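PDB 4BGF: arylamine n-acetyltransferase NAT from Mycobacterium tuberculosis, which catalyses transfer of an acetyl group from acetyl-coenzyme A to arylamines, probably by way of an acetylated cysteine as in related enzymes. Local coordinates for residues F9-Y14 and K60-R65; R15-T18 and D23-Q26; Y69-N74 and K190-Y195; L165-R170 and Q174-F179. One frame throughout, in Å; residues are numbered along the deposited sequence.

Contact 1. Residues F9-Y14 and K60-R65; sequences FDRINY and KLVLRR
The C-terminal ends of helices 5-11 and 54-63 come closest at Arg11 and Val62, whose CA atoms are 6.1 Å apart. Nearly all of the contact from the first helix is made by Arg11, which reaches across to the last turn of the other. Its CB rests on Val62 CG1 at 3.8 Å. With CG anti to the backbone N (chi1 160°) and the chain bent at chi2 (90°), the guanidinium turns one edge to the Leu61 carbonyl. NE donates to Leu61 O in a nearly straight bond whose modelled length of 2.5 Å is doubtful; NH2 adds a weak one to the same oxygen at 3.1 Å. The pairing belongs to the N-terminal helical domain of the arylamine N-acetyltransferase fold, where both segments leave their helices through a residue of positive phi, Asn13 and Arg65. Arg65 CA sits over the centre of one guanidinium face, 3.7 Å above the plane. A water in that plane accepts from Arg11 NH2 at 2.8 Å and reaches Arg65 O weakly. Val62 also packs on Ala7 and Tyr8 of helix 5-11, while Leu61 turns to Leu76 of helix 70-83.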
loop_
_atom_site.group_PDB
_atom_site.type_symbol
_atom_site.label_atom_id
_atom_site.label_comp_id
_atom_site.label_asym_id
_atom_site.label_seq_id
_atom_site.Cartn_x
_atom_site.Cartn_y
_atom_site.Cartn_z
ATOM N N PHE A 9 -11.474 -7.610 -10.820
ATOM C CA PHE A 9 -11.393 -9.007 -10.418
ATOM C C PHE A 9 -10.521 -9.834 -11.353
ATOM O O PHE A 9 -9.825 -10.725 -10.896
ATOM C CB PHE A 9 -12.779 -9.632 -10.340
ATOM C CG PHE A 9 -13.596 -9.172 -9.168
ATOM C CD1 PHE A 9 -13.014 -8.609 -8.042
ATOM C CD2 PHE A 9 -14.973 -9.298 -9.208
ATOM C CE1 PHE A 9 -13.787 -8.191 -6.972
ATOM C CE2 PHE A 9 -15.758 -8.886 -8.147
ATOM C CZ PHE A 9 -15.165 -8.326 -7.025
ATOM N N ASP A 10 -10.543 -9.540 -12.650
ATOM C CA ASP A 10 -9.727 -10.291 -13.601
ATOM C C ASP A 10 -8.290 -9.752 -13.680
ATOM O O ASP A 10 -7.421 -10.394 -14.245
ATOM C CB ASP A 10 -10.388 -10.347 -14.986
ATOM C CG ASP A 10 -11.555 -11.353 -15.054
ATOM O OD1 ASP A 10 -12.612 -11.102 -14.424
ATOM O OD2 ASP A 10 -11.412 -12.391 -15.746
ATOM N N ARG A 11 -8.043 -8.593 -13.094
ATOM C CA ARG A 11 -6.690 -8.052 -12.967
ATOM C C ARG A 11 -5.959 -8.823 -11.887
ATOM O O ARG A 11 -4.858 -9.316 -12.090
ATOM C CB ARG A 11 -6.757 -6.571 -12.572
ATOM C CG ARG A 11 -5.503 -5.978 -11.952
ATOM C CD ARG A 11 -4.557 -5.383 -12.987
ATOM N NE ARG A 11 -3.602 -4.462 -12.376
ATOM C CZ ARG A 11 -2.311 -4.718 -12.166
ATOM N NH1 ARG A 11 -1.774 -5.880 -12.517
ATOM N NH2 ARG A 11 -1.550 -3.781 -11.601
ATOM N N ILE A 12 -6.592 -8.898 -10.727
ATOM C CA ILE A 12 -6.049 -9.608 -9.581
ATOM C C ILE A 12 -6.469 -11.085 -9.605
ATOM O O ILE A 12 -6.078 -11.848 -8.735
ATOM C CB ILE A 12 -6.479 -8.923 -8.242
ATOM C CG1 ILE A 12 -7.952 -9.207 -7.890
ATOM C CG2 ILE A 12 -6.219 -7.426 -8.327
ATOM C CD1 ILE A 12 -8.400 -8.592 -6.590
ATOM N N ASN A 13 -7.239 -11.475 -10.619
ATOM C CA ASN A 13 -7.697 -12.851 -10.791
ATOM C C ASN A 13 -8.430 -13.333 -9.544
ATOM O O ASN A 13 -8.067 -14.337 -8.928
ATOM C CB ASN A 13 -6.513 -13.768 -11.129
ATOM C CG ASN A 13 -6.931 -15.048 -11.843
ATOM O OD1 ASN A 13 -8.083 -15.211 -12.271
ATOM N ND2 ASN A 13 -5.974 -15.965 -11.989
ATOM N N TYR A 14 -9.461 -12.595 -9.163
ATOM C CA TYR A 14 -10.259 -12.972 -8.023
ATOM C C TYR A 14 -11.413 -13.834 -8.481
ATOM O O TYR A 14 -12.225 -13.428 -9.305
ATOM C CB TYR A 14 -10.767 -11.743 -7.271
ATOM C CG TYR A 14 -11.649 -12.091 -6.108
ATOM C CD1 TYR A 14 -11.120 -12.582 -4.932
ATOM C CD2 TYR A 14 -13.007 -11.939 -6.196
ATOM C CE1 TYR A 14 -11.927 -12.897 -3.874
ATOM C CE2 TYR A 14 -13.826 -12.269 -5.161
ATOM C CZ TYR A 14 -13.286 -12.735 -3.994
ATOM O OH TYR A 14 -14.145 -13.059 -2.966
ATOM N N LYS A 60 -5.404 3.423 -14.143
ATOM C CA LYS A 60 -3.993 3.149 -13.876
ATOM C C LYS A 60 -3.722 1.753 -13.282
ATOM O O LYS A 60 -2.975 0.976 -13.841
ATOM C CB LYS A 60 -3.391 4.218 -12.964
ATOM C CG LYS A 60 -1.926 3.980 -12.676
ATOM C CD LYS A 60 -1.358 4.978 -11.712
ATOM C CE LYS A 60 0.059 4.732 -11.502
ATOM N NZ LYS A 60 0.665 5.844 -10.684
ATOM N N LEU A 61 -4.308 1.442 -12.138
ATOM C CA LEU A 61 -3.981 0.200 -11.476
ATOM C C LEU A 61 -4.641 -1.007 -12.109
ATOM O O LEU A 61 -4.197 -2.118 -11.893
ATOM C CB LEU A 61 -4.368 0.261 -10.013
ATOM C CG LEU A 61 -3.375 0.907 -9.051
ATOM C CD1 LEU A 61 -3.139 2.304 -9.458
ATOM C CD2 LEU A 61 -3.947 0.900 -7.658
ATOM N N VAL A 62 -5.715 -0.814 -12.865
ATOM C CA VAL A 62 -6.370 -1.976 -13.479
ATOM C C VAL A 62 -6.108 -2.085 -14.962
ATOM O O VAL A 62 -5.551 -3.070 -15.396
ATOM C CB VAL A 62 -7.878 -2.052 -13.216
ATOM C CG1 VAL A 62 -8.432 -3.347 -13.809
ATOM C CG2 VAL A 62 -8.140 -1.998 -11.717
ATOM N N LEU A 63 -6.534 -1.100 -15.740
ATOM C CA LEU A 63 -6.397 -1.217 -17.164
ATOM C C LEU A 63 -4.937 -1.245 -17.520
ATOM O O LEU A 63 -4.493 -2.123 -18.258
ATOM C CB LEU A 63 -7.076 -0.071 -17.891
ATOM C CG LEU A 63 -6.853 -0.069 -19.412
ATOM C CD1 LEU A 63 -7.507 -1.291 -20.068
ATOM C CD2 LEU A 63 -7.348 1.214 -20.055
ATOM N N ARG A 64 -4.190 -0.280 -16.991
ATOM C CA ARG A 64 -2.859 -0.036 -17.484
ATOM C C ARG A 64 -1.839 -0.984 -16.897
ATOM O O ARG A 64 -0.679 -0.949 -17.289
ATOM C CB ARG A 64 -2.448 1.407 -17.251
ATOM C CG ARG A 64 -2.921 2.361 -18.346
ATOM C CD ARG A 64 -3.046 3.782 -17.856
ATOM N NE ARG A 64 -1.773 4.352 -17.446
ATOM C CZ ARG A 64 -1.651 5.429 -16.684
ATOM N NH1 ARG A 64 -2.743 6.035 -16.240
ATOM N NH2 ARG A 64 -0.449 5.889 -16.358
ATOM N N ARG A 65 -2.289 -1.835 -15.981
ATOM C CA ARG A 65 -1.427 -2.795 -15.288
ATOM C C ARG A 65 -0.240 -2.150 -14.560
ATOM O O ARG A 65 0.887 -2.634 -14.638
ATOM C CB ARG A 65 -0.960 -3.891 -16.254
ATOM C CG ARG A 65 -2.113 -4.771 -16.796
ATOM C CD ARG A 65 -1.649 -5.703 -17.920
ATOM N NE ARG A 65 -0.923 -6.870 -17.398
ATOM C CZ ARG A 65 -0.973 -8.101 -17.919
ATOM N NH1 ARG A 65 -1.703 -8.369 -18.997
ATOM N NH2 ARG A 65 -0.284 -9.083 -17.360
HETATM O O HOH W 1 1.197 -4.293 -11.734
#

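Contact 2. Residues R15-T18 and D23-Q26; sequences RGAT and DVLQ
Val24, in the first turns of helix 22-35, meets Ala17 in the loop that links this helix to helix 5-11, so the contact folds the loop between two consecutive helices of the N-terminal helical domain back on the second of them. Their CA atoms are 6.4 Å apart. Val24 has the most surface buried here, and its CB points toward the loop. The side chain presents both methyls to the Ala17 carbonyl: CG1, anti to the backbone N (chi1 171°), lies 3.7 Å from Ala17 O, and CG2, anti to the carbonyl carbon, lies 3.4 Å from it. CG2 also meets the Ala17 methyl, with CB 3.7 Å away, so this one branch touches both an apolar methyl and a carbonyl oxygen. The interaction is van der Waals packing; from another direction Ala17 O is hydrogen-bonded to the hydroxyl of Tyr14, at a modelled length that is doubtfully short, and the Tyr14 side chain packs on Val24 as well. Thr18 contributes less, through its backbone, because its CB points away from the helix; its side chain packs instead on Phe9 and Leu84. On the helix side, Thr21 OG1 is hydrogen-bonded to Val24 N, tying down the backbone from which the valine branches. Buried Val24 thus faces a loop whose Ala17 and Thr18 are otherwise exposed. Thr18 comes no nearer than its amide N, 4.4 Å from Val24 CG2.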
loop_
_atom_site.group_PDB
_atom_site.type_symbol
_atom_site.label_atom_id
_atom_site.label_comp_id
_atom_site.label_asym_id
_atom_site.label_seq_id
_atom_site.Cartn_x
_atom_site.Cartn_y
_atom_site.Cartn_z
ATOM N N ARG A 15 -11.436 -15.038 -7.924
ATOM C CA ARG A 15 -12.539 -15.970 -8.034
ATOM C C ARG A 15 -12.939 -16.240 -6.599
ATOM O O ARG A 15 -12.143 -16.770 -5.826
ATOM C CB ARG A 15 -12.092 -17.283 -8.684
ATOM C CG ARG A 15 -11.509 -17.144 -10.075
ATOM C CD ARG A 15 -12.587 -16.918 -11.104
ATOM N NE ARG A 15 -12.124 -16.022 -12.156
ATOM C CZ ARG A 15 -11.471 -16.396 -13.258
ATOM N NH1 ARG A 15 -11.204 -17.676 -13.503
ATOM N NH2 ARG A 15 -11.093 -15.471 -14.132
ATOM N N GLY A 16 -14.142 -15.829 -6.222
ATOM C CA GLY A 16 -14.669 -16.142 -4.908
ATOM C C GLY A 16 -16.011 -15.474 -4.775
ATOM O O GLY A 16 -16.498 -14.897 -5.751
ATOM N N ALA A 17 -16.603 -15.545 -3.582
ATOM C CA ALA A 17 -17.863 -14.853 -3.297
ATOM C C ALA A 17 -17.672 -13.341 -3.397
ATOM O O ALA A 17 -16.548 -12.861 -3.282
ATOM C CB ALA A 17 -18.367 -15.225 -1.919
ATOM N N THR A 18 -18.756 -12.600 -3.633
ATOM C CA THR A 18 -18.691 -11.132 -3.697
ATOM C C THR A 18 -19.583 -10.478 -2.665
ATOM O O THR A 18 -19.931 -9.317 -2.796
ATOM C CB THR A 18 -19.096 -10.566 -5.072
ATOM O OG1 THR A 18 -20.455 -10.911 -5.365
ATOM C CG2 THR A 18 -18.175 -11.098 -6.156
ATOM N N ASP A 23 -14.631 -12.895 5.151
ATOM C CA ASP A 23 -13.739 -13.753 4.374
ATOM C C ASP A 23 -13.515 -13.282 2.959
ATOM O O ASP A 23 -12.443 -13.457 2.391
ATOM C CB ASP A 23 -14.300 -15.139 4.337
ATOM C CG ASP A 23 -14.754 -15.561 5.660
ATOM O OD1 ASP A 23 -15.922 -15.248 6.000
ATOM O OD2 ASP A 23 -13.908 -16.124 6.377
ATOM N N VAL A 24 -14.529 -12.688 2.375
ATOM C CA VAL A 24 -14.301 -11.988 1.143
ATOM C C VAL A 24 -13.342 -10.798 1.391
ATOM O O VAL A 24 -12.526 -10.473 0.544
ATOM C CB VAL A 24 -15.637 -11.559 0.551
ATOM C CG1 VAL A 24 -15.433 -10.636 -0.611
ATOM C CG2 VAL A 24 -16.388 -12.788 0.118
ATOM N N LEU A 25 -13.413 -10.174 2.556
ATOM C CA LEU A 25 -12.546 -9.051 2.815
ATOM C C LEU A 25 -11.106 -9.572 2.916
ATOM O O LEU A 25 -10.187 -8.992 2.363
ATOM C CB LEU A 25 -12.979 -8.290 4.077
ATOM C CG LEU A 25 -12.152 -7.058 4.456
ATOM C CD1 LEU A 25 -12.310 -5.925 3.446
ATOM C CD2 LEU A 25 -12.498 -6.606 5.853
ATOM N N GLN A 26 -10.932 -10.692 3.602
ATOM C CA GLN A 26 -9.614 -11.295 3.752
ATOM C C GLN A 26 -9.024 -11.730 2.389
ATOM O O GLN A 26 -7.861 -11.460 2.104
ATOM C CB GLN A 26 -9.707 -12.473 4.742
ATOM C CG GLN A 26 -8.545 -13.467 4.747
ATOM C CD GLN A 26 -7.289 -12.943 5.406
ATOM O OE1 GLN A 26 -6.996 -13.251 6.549
ATOM N NE2 GLN A 26 -6.534 -12.168 4.676
#

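Contact 3. Residues Y69-N74 and K190-Y195; sequences YCFEHN and KVASWY
One face of the Phe71 ring is covered by Ser193 CB, which stands 3.5 Å above the ring plane, displaced toward the rim, in a CH-pi contact 3.7 Å from the centroid. Tyr69 CE1 lies at the edge of the same ring, and Ala192 CB comes in obliquely to Phe71 CZ at 3.6 Å. The Tyr69 ring meets helix 186-198 with its hydroxyl end: Ser193 OG lies in its plane, at the edge, and accepts a hydrogen bond from Tyr69 OH at 2.7 Å. Ser193 OG is in turn bonded to the carbonyl oxygen of Val49, so this buried hydroxyl is held from two directions. With OG anti to the backbone N (chi1 -172°), the hydroxyl is directed at Tyr69, while CB covers the Phe71 face.

Tyr69 occupies the N-cap position of helix 70-83. Its backbone N donates to Glu72 OE1 at 2.9 Å, on the anti side of the carboxylate and 34° out of its plane, the half of a capping box supplied by the third helical residue. Glu72 OE2 forms a salt bridge with Lys60. In sequence, Cys70 stands between Tyr69 and Phe71, probably the acetylated cysteine of a Cys-His-Asp triad with His110 and Asp127. The contact lays helix 186-198 against the start of helix 70-83, with strand 110-116 touching Cys70 and Phe71 and strand 38-39 touching Tyr69.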
loop_
_atom_site.group_PDB
_atom_site.type_symbol
_atom_site.label_atom_id
_atom_site.label_comp_id
_atom_site.label_asym_id
_atom_site.label_seq_id
_atom_site.Cartn_x
_atom_site.Cartn_y
_atom_site.Cartn_z
ATOM N N TYR A 69 0.962 4.095 -5.050
ATOM C CA TYR A 69 1.247 4.203 -3.625
ATOM C C TYR A 69 -0.050 4.265 -2.741
ATOM O O TYR A 69 -1.108 3.879 -3.199
ATOM C CB TYR A 69 2.277 5.327 -3.362
ATOM C CG TYR A 69 1.885 6.826 -3.438
ATOM C CD1 TYR A 69 0.599 7.265 -3.721
ATOM C CD2 TYR A 69 2.847 7.802 -3.172
ATOM C CE1 TYR A 69 0.290 8.657 -3.758
ATOM C CE2 TYR A 69 2.561 9.156 -3.210
ATOM C CZ TYR A 69 1.284 9.584 -3.494
ATOM O OH TYR A 69 1.033 10.941 -3.516
ATOM N N CYS A 70 0.035 4.701 -1.483
ATOM C CA CYS A 70 -1.084 4.511 -0.532
ATOM C C CYS A 70 -2.466 5.086 -0.921
ATOM O O CYS A 70 -3.469 4.487 -0.645
ATOM C CB CYS A 70 -0.695 4.966 0.888
ATOM S SG CYS A 70 -0.501 6.731 1.225
ATOM N N PHE A 71 -2.502 6.224 -1.580
ATOM C CA PHE A 71 -3.763 6.894 -1.903
ATOM C C PHE A 71 -4.424 6.243 -3.081
ATOM O O PHE A 71 -5.627 6.303 -3.246
ATOM C CB PHE A 71 -3.525 8.370 -2.231
ATOM C CG PHE A 71 -3.092 9.183 -1.068
ATOM C CD1 PHE A 71 -4.011 9.648 -0.161
ATOM C CD2 PHE A 71 -1.768 9.483 -0.887
ATOM C CE1 PHE A 71 -3.621 10.419 0.912
ATOM C CE2 PHE A 71 -1.377 10.226 0.188
ATOM C CZ PHE A 71 -2.332 10.702 1.094
ATOM N N GLU A 72 -3.595 5.631 -3.910
ATOM C CA GLU A 72 -4.048 4.912 -5.075
ATOM C C GLU A 72 -4.513 3.498 -4.711
ATOM O O GLU A 72 -5.527 3.010 -5.221
ATOM C CB GLU A 72 -2.918 4.874 -6.113
ATOM C CG GLU A 72 -2.413 6.270 -6.522
ATOM C CD GLU A 72 -1.196 6.238 -7.447
ATOM O OE1 GLU A 72 -0.075 6.060 -6.947
ATOM O OE2 GLU A 72 -1.364 6.373 -8.673
ATOM N N HIS A 73 -3.762 2.851 -3.827
ATOM C CA HIS A 73 -4.062 1.510 -3.410
ATOM C C HIS A 73 -5.303 1.592 -2.576
ATOM O O HIS A 73 -6.284 0.962 -2.894
ATOM C CB HIS A 73 -2.915 0.890 -2.610
ATOM C CG HIS A 73 -1.894 0.143 -3.436
ATOM N ND1 HIS A 73 -2.131 -1.101 -3.981
ATOM C CD2 HIS A 73 -0.617 0.444 -3.761
ATOM C CE1 HIS A 73 -1.061 -1.522 -4.627
ATOM N NE2 HIS A 73 -0.118 -0.610 -4.501
ATOM N N ASN A 74 -5.264 2.391 -1.519
ATOM C CA ASN A 74 -6.352 2.392 -0.563
ATOM C C ASN A 74 -7.547 3.187 -1.046
ATOM O O ASN A 74 -8.644 3.014 -0.535
ATOM C CB ASN A 74 -5.889 2.884 0.800
ATOM C CG ASN A 74 -5.163 1.833 1.569
ATOM O OD1 ASN A 74 -5.384 0.640 1.382
ATOM N ND2 ASN A 74 -4.306 2.264 2.449
ATOM N N LYS A 190 -6.505 14.439 -1.245
ATOM C CA LYS A 190 -5.915 15.065 -2.420
ATOM C C LYS A 190 -4.776 16.026 -2.033
ATOM O O LYS A 190 -3.730 16.041 -2.670
ATOM C CB LYS A 190 -6.991 15.811 -3.176
ATOM C CG LYS A 190 -6.560 16.414 -4.480
ATOM C CD LYS A 190 -7.710 17.126 -5.206
ATOM C CE LYS A 190 -7.275 17.710 -6.523
ATOM N NZ LYS A 190 -6.135 18.560 -6.346
ATOM N N VAL A 191 -4.994 16.807 -0.981
ATOM C CA VAL A 191 -4.005 17.761 -0.479
ATOM C C VAL A 191 -2.742 17.052 0.007
ATOM O O VAL A 191 -1.622 17.508 -0.236
ATOM C CB VAL A 191 -4.625 18.639 0.623
ATOM C CG1 VAL A 191 -3.590 19.405 1.376
ATOM C CG2 VAL A 191 -5.586 19.605 -0.007
ATOM N N ALA A 192 -2.944 15.933 0.689
ATOM C CA ALA A 192 -1.851 15.117 1.215
ATOM C C ALA A 192 -1.084 14.422 0.107
ATOM O O ALA A 192 0.156 14.428 0.070
ATOM C CB ALA A 192 -2.407 14.090 2.168
ATOM N N SER A 193 -1.824 13.800 -0.796
ATOM C CA SER A 193 -1.191 13.141 -1.932
ATOM C C SER A 193 -0.446 14.130 -2.840
ATOM O O SER A 193 0.541 13.766 -3.445
ATOM C CB SER A 193 -2.207 12.371 -2.753
ATOM O OG SER A 193 -1.564 11.592 -3.743
ATOM N N TRP A 194 -0.962 15.349 -2.974
ATOM C CA TRP A 194 -0.284 16.375 -3.742
ATOM C C TRP A 194 1.057 16.687 -3.118
ATOM O O TRP A 194 2.039 16.864 -3.808
ATOM C CB TRP A 194 -1.142 17.662 -3.830
ATOM C CG TRP A 194 -0.478 18.792 -4.571
ATOM C CD1 TRP A 194 0.133 19.896 -4.033
ATOM C CD2 TRP A 194 -0.352 18.918 -5.993
ATOM N NE1 TRP A 194 0.627 20.693 -5.029
ATOM C CE2 TRP A 194 0.349 20.125 -6.242
ATOM C CE3 TRP A 194 -0.763 18.128 -7.082
ATOM C CZ2 TRP A 194 0.651 20.555 -7.531
ATOM C CZ3 TRP A 194 -0.461 18.544 -8.349
ATOM C CH2 TRP A 194 0.236 19.752 -8.574
ATOM N N TYR A 195 1.084 16.794 -1.805
ATOM C CA TYR A 195 2.334 17.010 -1.093
ATOM C C TYR A 195 3.246 15.788 -1.276
ATOM O O TYR A 195 4.411 15.934 -1.641
ATOM C CB TYR A 195 2.042 17.227 0.381
ATOM C CG TYR A 195 3.209 17.696 1.181
ATOM C CD1 TYR A 195 4.091 16.795 1.755
ATOM C CD2 TYR A 195 3.424 19.051 1.376
ATOM C CE1 TYR A 195 5.171 17.233 2.494
ATOM C CE2 TYR A 195 4.493 19.513 2.117
ATOM C CZ TYR A 195 5.375 18.594 2.671
ATOM O OH TYR A 195 6.435 19.077 3.415
#

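Contact 4. Residues L165-R170 and Q174-F179; sequences LQAMVR and QTLYEF
The shortest bond between residues 165-170 and 174-179 runs from Gln174 N to Ala167 O, 2.7 Å and nearly straight at 167°. Its return partner, Ala167 N to Gln174 O at 3.0 Å, completes an antiparallel hydrogen-bonded pair. Gln174 O is also approached by Gln166 CA in a CA-H...O contact of 3.4 Å.

Further along, the pattern is interrupted, consistent with a classic beta bulge: Leu176, with helix-like phi and psi, and Tyr177 stand together opposite Leu165. Leu176 N donates to Leu165 O, and Leu165 N to Tyr177 O. The bulge turns the Leu176 side chain to the same face as Ala167, Leu165 and Tyr177, where Leu176 CD1 packs on Leu165 CD2 at 3.8 Å and on the Ala167 methyl. Leu165 and Tyr177 lie side by side, Leu165 CB over one face of the phenol ring, 4.1 Å from its centroid. Tyr177 CG sits between backbone N and carbonyl carbon (chi1 57°), which lays the ring along the leucine.

On the other face, the Gln166 chain extends beyond CG and its NE2 donates to Thr175 OG1 at 3.0 Å, exactly in the amide plane and almost linear (176°); OE1 takes a hydrogen bond from Arg155. Near the turn, Gln174 OE1, which takes a weak hydrogen bond from Trp97 NE1, lies against Val169 CB at 3.3 Å.

Strand 162-168 is flanked by strand 154-159 and strand 173-179 by strand 87-95 in the larger antiparallel sheet. Tyr177 reaches from it to His110 and Asp127 of the probable triad, and its ring meets Phe130 edge-to-face.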
loop_
_atom_site.group_PDB
_atom_site.type_symbol
_atom_site.label_atom_id
_atom_site.label_comp_id
_atom_site.label_asym_id
_atom_site.label_seq_id
_atom_site.Cartn_x
_atom_site.Cartn_y
_atom_site.Cartn_z
ATOM N N LEU A 165 -0.509 1.500 14.929
ATOM C CA LEU A 165 -0.445 0.176 14.354
ATOM C C LEU A 165 0.966 -0.398 14.462
ATOM O O LEU A 165 1.900 0.201 13.961
ATOM C CB LEU A 165 -0.886 0.191 12.888
ATOM C CG LEU A 165 -0.936 -1.246 12.371
ATOM C CD1 LEU A 165 -2.280 -1.852 12.668
ATOM C CD2 LEU A 165 -0.675 -1.276 10.942
ATOM N N GLN A 166 1.066 -1.584 15.073
ATOM C CA GLN A 166 2.321 -2.318 15.284
ATOM C C GLN A 166 2.365 -3.654 14.563
ATOM O O GLN A 166 1.357 -4.330 14.464
ATOM C CB GLN A 166 2.566 -2.537 16.781
ATOM C CG GLN A 166 2.956 -1.244 17.476
ATOM C CD GLN A 166 3.252 -1.366 18.940
ATOM O OE1 GLN A 166 2.677 -2.194 19.634
ATOM N NE2 GLN A 166 4.141 -0.510 19.430
ATOM N N ALA A 167 3.542 -3.998 14.044
ATOM C CA ALA A 167 3.832 -5.327 13.487
ATOM C C ALA A 167 4.947 -6.032 14.259
ATOM O O ALA A 167 5.922 -5.396 14.665
ATOM C CB ALA A 167 4.235 -5.218 12.057
ATOM N N MET A 168 4.796 -7.344 14.442
ATOM C CA MET A 168 5.799 -8.168 15.095
ATOM C C MET A 168 6.824 -8.569 14.051
ATOM O O MET A 168 6.592 -9.485 13.287
ATOM C CB MET A 168 5.123 -9.402 15.682
ATOM C CG MET A 168 6.048 -10.438 16.284
ATOM S SD MET A 168 7.237 -9.741 17.425
ATOM C CE MET A 168 6.241 -9.236 18.811
ATOM N N VAL A 169 7.939 -7.851 13.997
ATOM C CA VAL A 169 9.000 -8.105 13.027
ATOM C C VAL A 169 10.293 -8.375 13.778
ATOM O O VAL A 169 10.872 -7.464 14.363
ATOM C CB VAL A 169 9.246 -6.880 12.099
ATOM C CG1 VAL A 169 10.176 -7.249 10.958
ATOM C CG2 VAL A 169 7.949 -6.338 11.543
ATOM N N ARG A 170 10.725 -9.636 13.763
ATOM C CA ARG A 170 11.973 -10.086 14.394
ATOM C C ARG A 170 11.921 -10.077 15.911
ATOM O O ARG A 170 12.852 -9.614 16.570
ATOM C CB ARG A 170 13.191 -9.254 13.961
ATOM C CG ARG A 170 13.461 -9.215 12.479
ATOM C CD ARG A 170 14.775 -8.499 12.190
ATOM N NE ARG A 170 15.013 -8.332 10.752
ATOM C CZ ARG A 170 14.965 -7.176 10.081
ATOM N NH1 ARG A 170 14.696 -6.026 10.691
ATOM N NH2 ARG A 170 15.196 -7.171 8.774
ATOM N N GLN A 174 7.158 -3.519 16.155
ATOM C CA GLN A 174 7.652 -2.341 15.423
ATOM C C GLN A 174 6.513 -1.416 15.011
ATOM O O GLN A 174 5.568 -1.841 14.374
ATOM C CB GLN A 174 8.448 -2.780 14.191
ATOM C CG GLN A 174 9.926 -3.006 14.450
ATOM C CD GLN A 174 10.711 -3.266 13.186
ATOM O OE1 GLN A 174 10.165 -3.734 12.197
ATOM N NE2 GLN A 174 12.001 -2.965 13.213
ATOM N N THR A 175 6.622 -0.139 15.348
ATOM C CA THR A 175 5.536 0.813 15.129
ATOM C C THR A 175 5.566 1.353 13.702
ATOM O O THR A 175 6.552 1.914 13.247
ATOM C CB THR A 175 5.573 1.964 16.162
ATOM O OG1 THR A 175 5.406 1.437 17.491
ATOM C CG2 THR A 175 4.468 2.942 15.894
ATOM N N LEU A 176 4.482 1.138 12.983
ATOM C CA LEU A 176 4.437 1.499 11.575
ATOM C C LEU A 176 3.968 2.936 11.378
ATOM O O LEU A 176 4.662 3.750 10.772
ATOM C CB LEU A 176 3.544 0.516 10.837
ATOM C CG LEU A 176 3.963 -0.923 11.135
ATOM C CD1 LEU A 176 3.027 -1.873 10.436
ATOM C CD2 LEU A 176 5.417 -1.206 10.725
ATOM N N TYR A 177 2.802 3.231 11.935
ATOM C CA TYR A 177 2.209 4.541 11.820
ATOM C C TYR A 177 1.200 4.831 12.914
ATOM O O TYR A 177 0.787 3.943 13.660
ATOM C CB TYR A 177 1.562 4.704 10.451
ATOM C CG TYR A 177 0.502 3.678 10.090
ATOM C CD1 TYR A 177 -0.744 3.684 10.690
ATOM C CD2 TYR A 177 0.744 2.743 9.122
ATOM C CE1 TYR A 177 -1.689 2.783 10.355
ATOM C CE2 TYR A 177 -0.203 1.837 8.779
ATOM C CZ TYR A 177 -1.421 1.869 9.393
ATOM O OH TYR A 177 -2.374 0.958 9.019
ATOM N N GLU A 178 0.826 6.097 13.008
ATOM C CA GLU A 178 -0.142 6.555 13.991
ATOM C C GLU A 178 -1.306 7.282 13.282
ATOM O O GLU A 178 -1.101 7.981 12.295
ATOM C CB GLU A 178 0.547 7.455 15.028
ATOM C CG GLU A 178 1.255 8.657 14.434
ATOM C CD GLU A 178 2.254 9.286 15.381
ATOM O OE1 GLU A 178 2.220 8.958 16.583
ATOM O OE2 GLU A 178 3.069 10.114 14.921
ATOM N N PHE A 179 -2.526 7.082 13.785
ATOM C CA PHE A 179 -3.725 7.612 13.142
ATOM C C PHE A 179 -4.853 7.894 14.122
ATOM O O PHE A 179 -4.838 7.419 15.257
ATOM C CB PHE A 179 -4.216 6.657 12.059
ATOM C CG PHE A 179 -4.720 5.338 12.587
ATOM C CD1 PHE A 179 -3.831 4.360 13.009
ATOM C CD2 PHE A 179 -6.083 5.072 12.655
ATOM C CE1 PHE A 179 -4.278 3.157 13.484
ATOM C CE2 PHE A 179 -6.534 3.851 13.140
ATOM C CZ PHE A 179 -5.628 2.895 13.543
#

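In the fold
Contact 1 joins helices 5-11 and 54-63, whereas contact 2 packs the loop after helix 5-11 on helix 22-35; both are only partly buried and they touch, one built on an arginine gripping a helix-end carbonyl, the other on a valine packing against a loop. Contact 3 is the buried one, where aromatic packing adjoins a hydroxyl-hydroxyl bond; a salt bridge joins it to contact 1. Contact 4 lies across the chain's centre from contact 1, their nearest atoms about 17 Å apart, and relies on backbone bonds within a sheet. Its strand 173-179 leads on to helix 186-198 of contact 3. Contact 3 holds the cysteine of the probable triad, and Tyr177 of contact 4 touches triad residues.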